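Local structure of succinate-semialdehyde dehydrogenase (Streptococcus pyogenes MGAS1882, 4OGD) at residues 224-229 with 432-437; 125-130 with 150-155; 129-134 with 259-264. The protein probably catalyses the NADP+-dependent oxidation of succinic semialdehyde to succinate, as a member of the aldehyde dehydrogenase family. All coordinates share one frame; numbering follows the deposited sequence.

Contact 1 (224-229 with 432-437)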
loop_
_atom_site.group_PDB
_atom_site.type_symbol
_atom_site.label_atom_id
_atom_site.label_comp_id
_atom_site.label_asym_id
_atom_site.label_seq_id
_atom_site.Cartn_x
_atom_site.Cartn_y
_atom_site.Cartn_z
ATOM N N LYS A 224 6.945 7.332 -1.275
ATOM C CA LYS A 224 6.332 6.701 -2.446
ATOM C C LYS A 224 5.623 5.390 -2.087
ATOM O O LYS A 224 6.193 4.537 -1.412
ATOM C CB LYS A 224 7.381 6.443 -3.535
ATOM C CG LYS A 224 8.141 7.698 -3.974
ATOM C CD LYS A 224 7.188 8.736 -4.546
ATOM C CE LYS A 224 7.841 10.122 -4.637
ATOM N NZ LYS A 224 8.890 10.235 -5.695
ATOM N N LYS A 225 4.382 5.245 -2.552
ATOM C CA LYS A 225 3.611 4.011 -2.372
ATOM C C LYS A 225 4.281 2.853 -3.106
ATOM O O LYS A 225 4.854 3.034 -4.190
ATOM C CB LYS A 225 2.198 4.220 -2.925
ATOM C CG LYS A 225 1.175 3.155 -2.542
ATOM C CD LYS A 225 -0.161 3.471 -3.200
ATOM C CE LYS A 225 -1.300 2.731 -2.522
ATOM N NZ LYS A 225 -2.627 3.127 -3.079
ATOM N N THR A 226 4.226 1.663 -2.509
ATOM C CA THR A 226 4.754 0.468 -3.159
ATOM C C THR A 226 3.771 -0.686 -3.145
ATOM O O THR A 226 2.869 -0.746 -2.305
ATOM C CB THR A 226 6.015 -0.055 -2.465
ATOM O OG1 THR A 226 5.757 -0.196 -1.059
ATOM C CG2 THR A 226 7.182 0.894 -2.675
ATOM N N THR A 227 3.963 -1.601 -4.092
ATOM C CA THR A 227 3.476 -2.969 -3.949
ATOM C C THR A 227 4.693 -3.868 -4.112
ATOM O O THR A 227 5.614 -3.542 -4.873
ATOM C CB THR A 227 2.438 -3.340 -5.012
ATOM O OG1 THR A 227 2.997 -3.136 -6.319
ATOM C CG2 THR A 227 1.180 -2.502 -4.843
ATOM N N LEU A 228 4.705 -4.988 -3.395
ATOM C CA LEU A 228 5.819 -5.931 -3.458
ATOM C C LEU A 228 5.312 -7.341 -3.712
ATOM O O LEU A 228 4.511 -7.873 -2.941
ATOM C CB LEU A 228 6.613 -5.936 -2.147
ATOM C CG LEU A 228 7.342 -4.657 -1.739
ATOM C CD1 LEU A 228 8.095 -4.891 -0.443
ATOM C CD2 LEU A 228 8.287 -4.188 -2.841
ATOM N N GLU A 229 5.815 -7.948 -4.782
ATOM C CA GLU A 229 5.509 -9.330 -5.128
ATOM C C GLU A 229 6.809 -10.104 -5.039
ATOM O O GLU A 229 7.670 -10.002 -5.920
ATOM C CB GLU A 229 4.931 -9.403 -6.544
ATOM C CG GLU A 229 3.576 -8.719 -6.708
ATOM C CD GLU A 229 2.398 -9.613 -6.362
ATOM O OE1 GLU A 229 2.604 -10.812 -6.039
ATOM O OE2 GLU A 229 1.245 -9.106 -6.408
ATOM N N SER A 432 6.610 -12.554 1.554
ATOM C CA SER A 432 6.199 -12.687 0.159
ATOM C C SER A 432 5.670 -11.364 -0.383
ATOM O O SER A 432 5.378 -11.257 -1.576
ATOM C CB SER A 432 5.138 -13.784 -0.001
ATOM O OG SER A 432 5.691 -15.048 0.292
ATOM N N GLY A 433 5.534 -10.373 0.496
ATOM C CA GLY A 433 5.173 -9.027 0.069
ATOM C C GLY A 433 3.809 -8.546 0.527
ATOM O O GLY A 433 3.278 -8.992 1.554
ATOM N N TYR A 434 3.259 -7.595 -0.224
ATOM C CA TYR A 434 1.944 -7.027 0.068
ATOM C C TYR A 434 1.394 -6.368 -1.188
ATOM O O TYR A 434 2.147 -6.059 -2.125
ATOM C CB TYR A 434 2.000 -6.003 1.218
ATOM C CG TYR A 434 3.115 -4.993 1.086
ATOM C CD1 TYR A 434 2.989 -3.898 0.238
ATOM C CD2 TYR A 434 4.301 -5.153 1.792
ATOM C CE1 TYR A 434 4.014 -2.981 0.092
ATOM C CE2 TYR A 434 5.324 -4.243 1.668
ATOM C CZ TYR A 434 5.175 -3.162 0.816
ATOM O OH TYR A 434 6.198 -2.251 0.682
ATOM N N GLY A 435 0.081 -6.152 -1.207
ATOM C CA GLY A 435 -0.581 -5.680 -2.412
ATOM C C GLY A 435 -0.965 -6.862 -3.284
ATOM O O GLY A 435 -0.552 -8.003 -3.045
ATOM N N ARG A 436 -1.764 -6.598 -4.314
ATOM C CA ARG A 436 -2.224 -7.654 -5.204
ATOM C C ARG A 436 -2.098 -7.176 -6.636
ATOM O O ARG A 436 -2.269 -5.987 -6.917
ATOM C CB ARG A 436 -3.685 -8.027 -4.905
ATOM C CG ARG A 436 -3.921 -8.625 -3.520
ATOM C CD ARG A 436 -3.345 -10.039 -3.468
ATOM N NE ARG A 436 -3.533 -10.748 -2.196
ATOM C CZ ARG A 436 -2.690 -10.713 -1.165
ATOM N NH1 ARG A 436 -1.597 -9.956 -1.199
ATOM N NH2 ARG A 436 -2.941 -11.445 -0.087
ATOM N N GLU A 437 -1.774 -8.101 -7.532
ATOM C CA GLU A 437 -1.766 -7.820 -8.965
ATOM C C GLU A 437 -2.789 -8.702 -9.673
ATOM O O GLU A 437 -3.168 -9.753 -9.156
ATOM C CB GLU A 437 -0.352 -7.981 -9.548
ATOM C CG GLU A 437 0.576 -6.855 -9.080
ATOM C CD GLU A 437 2.005 -6.950 -9.584
ATOM O OE1 GLU A 437 2.338 -7.857 -10.388
ATOM O OE2 GLU A 437 2.809 -6.084 -9.175
HETATM O O HOH W 1 4.334 -5.478 -6.967
HETATM O O HOH W 2 1.494 -3.632 -8.592
HETATM O O HOH W 3 1.988 -9.384 -2.902
#

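Contact 2 (125-130 with 150-155)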
loop_
_atom_site.group_PDB
_atom_site.type_symbol
_atom_site.label_atom_id
_atom_site.label_comp_id
_atom_site.label_asym_id
_atom_site.label_seq_id
_atom_site.Cartn_x
_atom_site.Cartn_y
_atom_site.Cartn_z
ATOM N N ILE A 125 4.922 5.655 -12.933
ATOM C CA ILE A 125 5.152 4.506 -12.061
ATOM C C ILE A 125 6.450 3.812 -12.456
ATOM O O ILE A 125 6.660 3.513 -13.634
ATOM C CB ILE A 125 3.992 3.499 -12.167
ATOM C CG1 ILE A 125 2.671 4.163 -11.774
ATOM C CG2 ILE A 125 4.263 2.268 -11.311
ATOM C CD1 ILE A 125 2.668 4.717 -10.366
ATOM N N LEU A 126 7.327 3.574 -11.481
ATOM C CA LEU A 126 8.497 2.728 -11.695
ATOM C C LEU A 126 8.153 1.273 -11.426
ATOM O O LEU A 126 7.726 0.918 -10.321
ATOM C CB LEU A 126 9.656 3.147 -10.784
ATOM C CG LEU A 126 10.825 2.161 -10.745
ATOM C CD1 LEU A 126 11.520 2.033 -12.100
ATOM C CD2 LEU A 126 11.836 2.548 -9.669
ATOM N N ALA A 127 8.346 0.434 -12.438
ATOM C CA ALA A 127 8.191 -1.003 -12.283
ATOM C C ALA A 127 9.570 -1.640 -12.254
ATOM O O ALA A 127 10.404 -1.377 -13.125
ATOM C CB ALA A 127 7.351 -1.580 -13.427
ATOM N N VAL A 128 9.822 -2.448 -11.228
ATOM C CA VAL A 128 11.073 -3.192 -11.131
ATOM C C VAL A 128 10.693 -4.661 -11.247
ATOM O O VAL A 128 9.981 -5.180 -10.395
ATOM C CB VAL A 128 11.792 -2.924 -9.797
ATOM C CG1 VAL A 128 13.115 -3.680 -9.751
ATOM C CG2 VAL A 128 12.024 -1.432 -9.609
ATOM N N GLU A 129 11.133 -5.312 -12.326
ATOM C CA GLU A 129 10.662 -6.652 -12.674
ATOM C C GLU A 129 11.812 -7.645 -12.836
ATOM O O GLU A 129 12.948 -7.248 -13.117
ATOM C CB GLU A 129 9.785 -6.589 -13.940
ATOM C CG GLU A 129 8.605 -5.608 -13.827
ATOM C CD GLU A 129 7.665 -5.910 -12.664
ATOM O OE1 GLU A 129 7.608 -7.077 -12.220
ATOM O OE2 GLU A 129 6.970 -4.970 -12.189
ATOM N N PRO A 130 11.528 -8.941 -12.631
ATOM C CA PRO A 130 12.579 -9.955 -12.545
ATOM C C PRO A 130 12.648 -10.870 -13.766
ATOM O O PRO A 130 11.758 -10.862 -14.622
ATOM C CB PRO A 130 12.138 -10.756 -11.323
ATOM C CG PRO A 130 10.645 -10.799 -11.476
ATOM C CD PRO A 130 10.247 -9.467 -12.122
ATOM N N ASN A 150 -1.321 6.033 -16.090
ATOM C CA ASN A 150 -0.025 6.225 -15.432
ATOM C C ASN A 150 1.067 5.737 -16.369
ATOM O O ASN A 150 1.208 4.518 -16.557
ATOM C CB ASN A 150 0.087 5.384 -14.148
ATOM C CG ASN A 150 -0.810 5.865 -13.024
ATOM O OD1 ASN A 150 -1.140 7.037 -12.926
ATOM N ND2 ASN A 150 -1.194 4.945 -12.151
ATOM N N PRO A 151 1.843 6.661 -16.968
ATOM C CA PRO A 151 2.994 6.215 -17.765
ATOM C C PRO A 151 3.955 5.404 -16.891
ATOM O O PRO A 151 4.008 5.618 -15.672
ATOM C CB PRO A 151 3.650 7.537 -18.210
ATOM C CG PRO A 151 2.539 8.567 -18.126
ATOM C CD PRO A 151 1.768 8.134 -16.887
ATOM N N MET A 152 4.696 4.479 -17.492
ATOM C CA MET A 152 5.541 3.576 -16.723
ATOM C C MET A 152 6.995 3.658 -17.183
ATOM O O MET A 152 7.286 3.838 -18.377
ATOM C CB MET A 152 5.003 2.147 -16.871
ATOM C CG MET A 152 5.833 1.052 -16.221
ATOM S SD MET A 152 4.867 -0.476 -16.076
ATOM C CE MET A 152 3.744 0.013 -14.772
ATOM N N VAL A 153 7.912 3.555 -16.232
ATOM C CA VAL A 153 9.319 3.338 -16.559
ATOM C C VAL A 153 9.716 2.016 -15.925
ATOM O O VAL A 153 9.268 1.683 -14.815
ATOM C CB VAL A 153 10.234 4.511 -16.116
ATOM C CG1 VAL A 153 9.868 5.778 -16.884
ATOM C CG2 VAL A 153 10.124 4.761 -14.613
ATOM N N LEU A 154 10.521 1.247 -16.656
ATOM C CA LEU A 154 10.810 -0.143 -16.306
ATOM C C LEU A 154 12.283 -0.386 -16.040
ATOM O O LEU A 154 13.134 -0.106 -16.891
ATOM C CB LEU A 154 10.370 -1.052 -17.451
ATOM C CG LEU A 154 10.834 -2.510 -17.375
ATOM C CD1 LEU A 154 10.155 -3.216 -16.200
ATOM C CD2 LEU A 154 10.533 -3.229 -18.684
ATOM N N LYS A 155 12.589 -0.903 -14.857
ATOM C CA LYS A 155 13.918 -1.424 -14.594
ATOM C C LYS A 155 13.803 -2.941 -14.525
ATOM O O LYS A 155 13.199 -3.485 -13.600
ATOM C CB LYS A 155 14.470 -0.842 -13.292
ATOM C CG LYS A 155 15.985 -0.926 -13.178
ATOM C CD LYS A 155 16.397 -2.166 -12.439
ATOM C CE LYS A 155 17.908 -2.382 -12.528
ATOM N NZ LYS A 155 18.205 -3.720 -13.119
#

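Contact 3 (129-134 with 259-264)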
loop_
_atom_site.group_PDB
_atom_site.type_symbol
_atom_site.label_atom_id
_atom_site.label_comp_id
_atom_site.label_asym_id
_atom_site.label_seq_id
_atom_site.Cartn_x
_atom_site.Cartn_y
_atom_site.Cartn_z
ATOM N N GLU A 129 11.133 -5.312 -12.326
ATOM C CA GLU A 129 10.662 -6.652 -12.674
ATOM C C GLU A 129 11.812 -7.645 -12.836
ATOM O O GLU A 129 12.948 -7.248 -13.117
ATOM C CB GLU A 129 9.785 -6.589 -13.940
ATOM C CG GLU A 129 8.605 -5.608 -13.827
ATOM C CD GLU A 129 7.665 -5.910 -12.664
ATOM O OE1 GLU A 129 7.608 -7.077 -12.220
ATOM O OE2 GLU A 129 6.970 -4.970 -12.189
ATOM N N PRO A 130 11.528 -8.941 -12.631
ATOM C CA PRO A 130 12.579 -9.955 -12.545
ATOM C C PRO A 130 12.648 -10.870 -13.766
ATOM O O PRO A 130 11.758 -10.862 -14.622
ATOM C CB PRO A 130 12.138 -10.756 -11.323
ATOM C CG PRO A 130 10.645 -10.799 -11.476
ATOM C CD PRO A 130 10.247 -9.467 -12.122
ATOM N N TRP A 131 13.703 -11.678 -13.828
ATOM C CA TRP A 131 13.969 -12.516 -15.001
ATOM C C TRP A 131 13.121 -13.778 -15.140
ATOM O O TRP A 131 13.089 -14.382 -16.220
ATOM C CB TRP A 131 15.453 -12.910 -15.039
ATOM C CG TRP A 131 15.923 -13.504 -13.746
ATOM C CD1 TRP A 131 16.599 -12.863 -12.752
ATOM C CD2 TRP A 131 15.729 -14.853 -13.296
ATOM N NE1 TRP A 131 16.843 -13.728 -11.709
ATOM C CE2 TRP A 131 16.322 -14.956 -12.021
ATOM C CE3 TRP A 131 15.119 -15.987 -13.849
ATOM C CZ2 TRP A 131 16.315 -16.146 -11.291
ATOM C CZ3 TRP A 131 15.105 -17.160 -13.122
ATOM C CH2 TRP A 131 15.699 -17.234 -11.855
ATOM N N ASN A 132 12.444 -14.219 -14.084
ATOM C CA ASN A 132 11.824 -15.542 -14.187
ATOM C C ASN A 132 10.592 -15.624 -15.096
ATOM O O ASN A 132 10.342 -16.662 -15.712
ATOM C CB ASN A 132 11.613 -16.212 -12.815
ATOM C CG ASN A 132 10.611 -15.488 -11.952
ATOM O OD1 ASN A 132 10.349 -14.299 -12.137
ATOM N ND2 ASN A 132 10.031 -16.216 -10.996
ATOM N N PHE A 133 9.850 -14.520 -15.188
ATOM C CA PHE A 133 8.753 -14.385 -16.146
ATOM C C PHE A 133 8.877 -12.986 -16.753
ATOM O O PHE A 133 8.162 -12.059 -16.366
ATOM C CB PHE A 133 7.383 -14.578 -15.473
ATOM C CG PHE A 133 7.155 -15.965 -14.937
ATOM C CD1 PHE A 133 6.525 -16.932 -15.710
ATOM C CD2 PHE A 133 7.572 -16.302 -13.650
ATOM C CE1 PHE A 133 6.316 -18.222 -15.210
ATOM C CE2 PHE A 133 7.364 -17.579 -13.143
ATOM C CZ PHE A 133 6.738 -18.540 -13.926
ATOM N N PRO A 134 9.807 -12.828 -17.706
ATOM C CA PRO A 134 10.239 -11.510 -18.196
ATOM C C PRO A 134 9.119 -10.685 -18.833
ATOM O O PRO A 134 9.188 -9.459 -18.807
ATOM C CB PRO A 134 11.295 -11.848 -19.255
ATOM C CG PRO A 134 11.724 -13.237 -18.960
ATOM C CD PRO A 134 10.505 -13.927 -18.398
ATOM N N ALA A 259 11.922 -24.872 -14.279
ATOM C CA ALA A 259 13.005 -25.457 -13.487
ATOM C C ALA A 259 12.926 -25.096 -12.007
ATOM O O ALA A 259 13.946 -25.015 -11.320
ATOM C CB ALA A 259 14.389 -25.087 -14.078
ATOM N N GLY A 260 11.709 -24.883 -11.519
ATOM C CA GLY A 260 11.494 -24.588 -10.110
ATOM C C GLY A 260 11.714 -23.135 -9.741
ATOM O O GLY A 260 11.586 -22.769 -8.572
ATOM N N GLN A 261 12.023 -22.307 -10.738
ATOM C CA GLN A 261 12.345 -20.903 -10.509
ATOM C C GLN A 261 11.070 -20.061 -10.498
ATOM O O GLN A 261 10.907 -19.139 -11.300
ATOM C CB GLN A 261 13.296 -20.418 -11.600
ATOM C CG GLN A 261 14.554 -21.284 -11.733
ATOM C CD GLN A 261 15.398 -20.876 -12.926
ATOM O OE1 GLN A 261 16.491 -20.321 -12.772
ATOM N NE2 GLN A 261 14.891 -21.140 -14.128
ATOM N N VAL A 262 10.160 -20.393 -9.587
ATOM C CA VAL A 262 8.831 -19.791 -9.589
ATOM C C VAL A 262 8.514 -19.438 -8.153
ATOM O O VAL A 262 8.682 -20.273 -7.259
ATOM C CB VAL A 262 7.775 -20.780 -10.135
ATOM C CG1 VAL A 262 6.387 -20.148 -10.164
ATOM C CG2 VAL A 262 8.147 -21.236 -11.534
ATOM N N CYS A 263 8.095 -18.198 -7.914
ATOM C CA CYS A 263 7.776 -17.785 -6.554
ATOM C C CYS A 263 6.667 -18.652 -5.952
ATOM O O CYS A 263 6.655 -18.894 -4.742
ATOM C CB CYS A 263 7.395 -16.305 -6.524
ATOM S SG CYS A 263 6.094 -15.864 -7.672
ATOM N N THR A 264 5.759 -19.137 -6.803
ATOM C CA THR A 264 4.681 -20.030 -6.382
ATOM C C THR A 264 4.952 -21.505 -6.724
ATOM O O THR A 264 4.018 -22.308 -6.862
ATOM C CB THR A 264 3.319 -19.615 -6.998
ATOM O OG1 THR A 264 3.477 -19.395 -8.406
ATOM C CG2 THR A 264 2.793 -18.341 -6.344
#

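Contact 1 (224-229 with 432-437)
Tyr434 and Leu228 run alongside each other in the same direction from adjacent antiparallel strands, an example of how a hydrogen-bonded pair sets two side chains against each other on one sheet face. The CB of Leu228 sits over one face of the phenol ring, near the ring's margin, while its CD1 reaches CE2 of Tyr434 at 3.5 Å. With CG between the backbone N and carbonyl carbon (chi1 47°), Tyr434 runs its ring back along strand 225-229. Thr226 O then meets the ring edge in plane, and Thr226 OG1 shares a 2.7 Å hydrogen bond with Tyr434 OH. The backbones of the same pair exchange two bonds, Leu228 N to Tyr434 O at 3.1 Å and Tyr434 N to Leu228 O at 3.0 Å. Leu228 O also receives a CA-H...O contact from Gly433, and a water joins it to Gly435 O.

Glu229 and Glu437 pass one another head to tail, their carboxylate planes 53° apart, with Glu229 CG 3.7 Å from Glu437 OE2. Two further waters each donate to Glu437 OE2 and hydrogen-bond Thr227 OG1, so they bridge the Thr227 hydroxyl and the Glu437 carboxylate. Glu437 OE1 is held by a salt bridge to Arg140. Strand 433-434 forms the edge of the cofactor-domain sheet within this chain. Strand 200-206 flanks 225-229 on its other side, Ala216 of helix 209-221 packs on Leu228 and Tyr434, and Lys225 of the second subunit packs on Tyr434.

Contact 2 (125-130 with 150-155)
Met152 extends with CG anti to its backbone N (chi1 175°) and then bends at chi3 (-72°), which carries SD to 3.8 Å from Ala127 CB and leaves CE beside Ala127 and CG2 of Ile125. Leu154 also has CG anti to its N (chi1 169°); its CD1 reaches across to Glu129 CG at 3.7 Å, passing near Ala127 O, the two side chains crossing at about a right angle. These groups share the face that carries Ile125, Ala127, Met152 and Leu154. On the opposite face Leu126 and Val153 also meet nearly at right angles, Leu126 CD1 lying 4.0 Å from Val153 CG2. The thioether lies close against the first strand at Ala127.

The backbones set this pattern by a regular parallel pairing, in which Ile125, Leu126, Ala127 and Val128 lie beside Met152, Val153, Leu154 and Lys155 in turn. Five N-H...O=C bonds alternate in direction: Ile125 N to Pro151 O, Val153 N to Ile125 O, Ala127 N to Val153 O at 2.8 Å, Lys155 N to Ala127 O at 2.8 Å, and Glu129 N to Lys155 O. CA-H...O contacts fill the intervals between them. At the entry to the second strand, Asn150 CB packs on Ile125 CG1 at 3.7 Å, while the OD1 of Asn150 accepts from Thr122 N and Gly123 N, tying the turn to the start of the neighbouring strand.

Helix 136-148 connects the two strands and packs on Met152 and Leu154, and strand 200-206 pairs on the far side of 124-128. Adjacent parallel strands joined by a helix make this a beta-alpha-beta crossover, the building unit of the Rossmann fold that binds NADP+.

Contact 3 (129-134 with 259-264)
Trp131 presents the outer rim of its six-membered ring to Gln261, and Phe133 its ring tip to Val262, in two loops that in the aldehyde dehydrogenase family line the catalytic centre. The Gln261 side chain runs roughly perpendicular to that of Trp131, with amide and ring planes 52° apart and OE1 3.3 Å from Trp131 CH2; that oxygen also accepts from Ser306 N, while NE2 donates to Asn258 O, which fixes the amide's rotation. Val262 CG2 meets the Phe133 edge near the ring plane, 3.9 Å from CZ.

Between the two aromatic rings Asn132 reaches across. Its CG stands between backbone N and carbonyl carbon (chi1 66°), and ND2 donates to Gln261 O at 3.1 Å, with the acceptor in the plane of the Asn132 amide. Gln261 centres an inverse gamma turn, closed by a weak Val262 N to Gly260 O bond, and its own carbonyl takes the Asn132 donor.

By analogy with relatives, Cys263 is probably the nucleophile, and Asn132 ND2 and the Cys263 backbone N would form the oxyanion hole. Consistent with that, Cys263 N is buried, has no partner in the model, and lies 4.1 Å from Asn132 ND2.

Overall arrangement
Contacts 2 and 3 start from the same stretch, sharing Glu129 and Pro130: Glu129 gives the last backbone bond of the parallel pairing, and Pro130 leads into the loop that bears Asn132. The cofactor-binding sheet thus runs directly into the loop that probably serves catalysis, though the contact centres lie 17 Å apart. Contact 1 reaches the same sheet as contact 2, across strand 200-206, with centres 13 Å and nearest atoms about 5 Å apart. Toward contact 3 its nearest atoms are again about 5 Å away, centres 17 Å; Glu229 OE1 stands 6.4 Å from Cys263 SG. In relatives the corresponding glutamate acts as general base, so residues 224-229 and 259-264 probably bring base and nucleophile to one pocket.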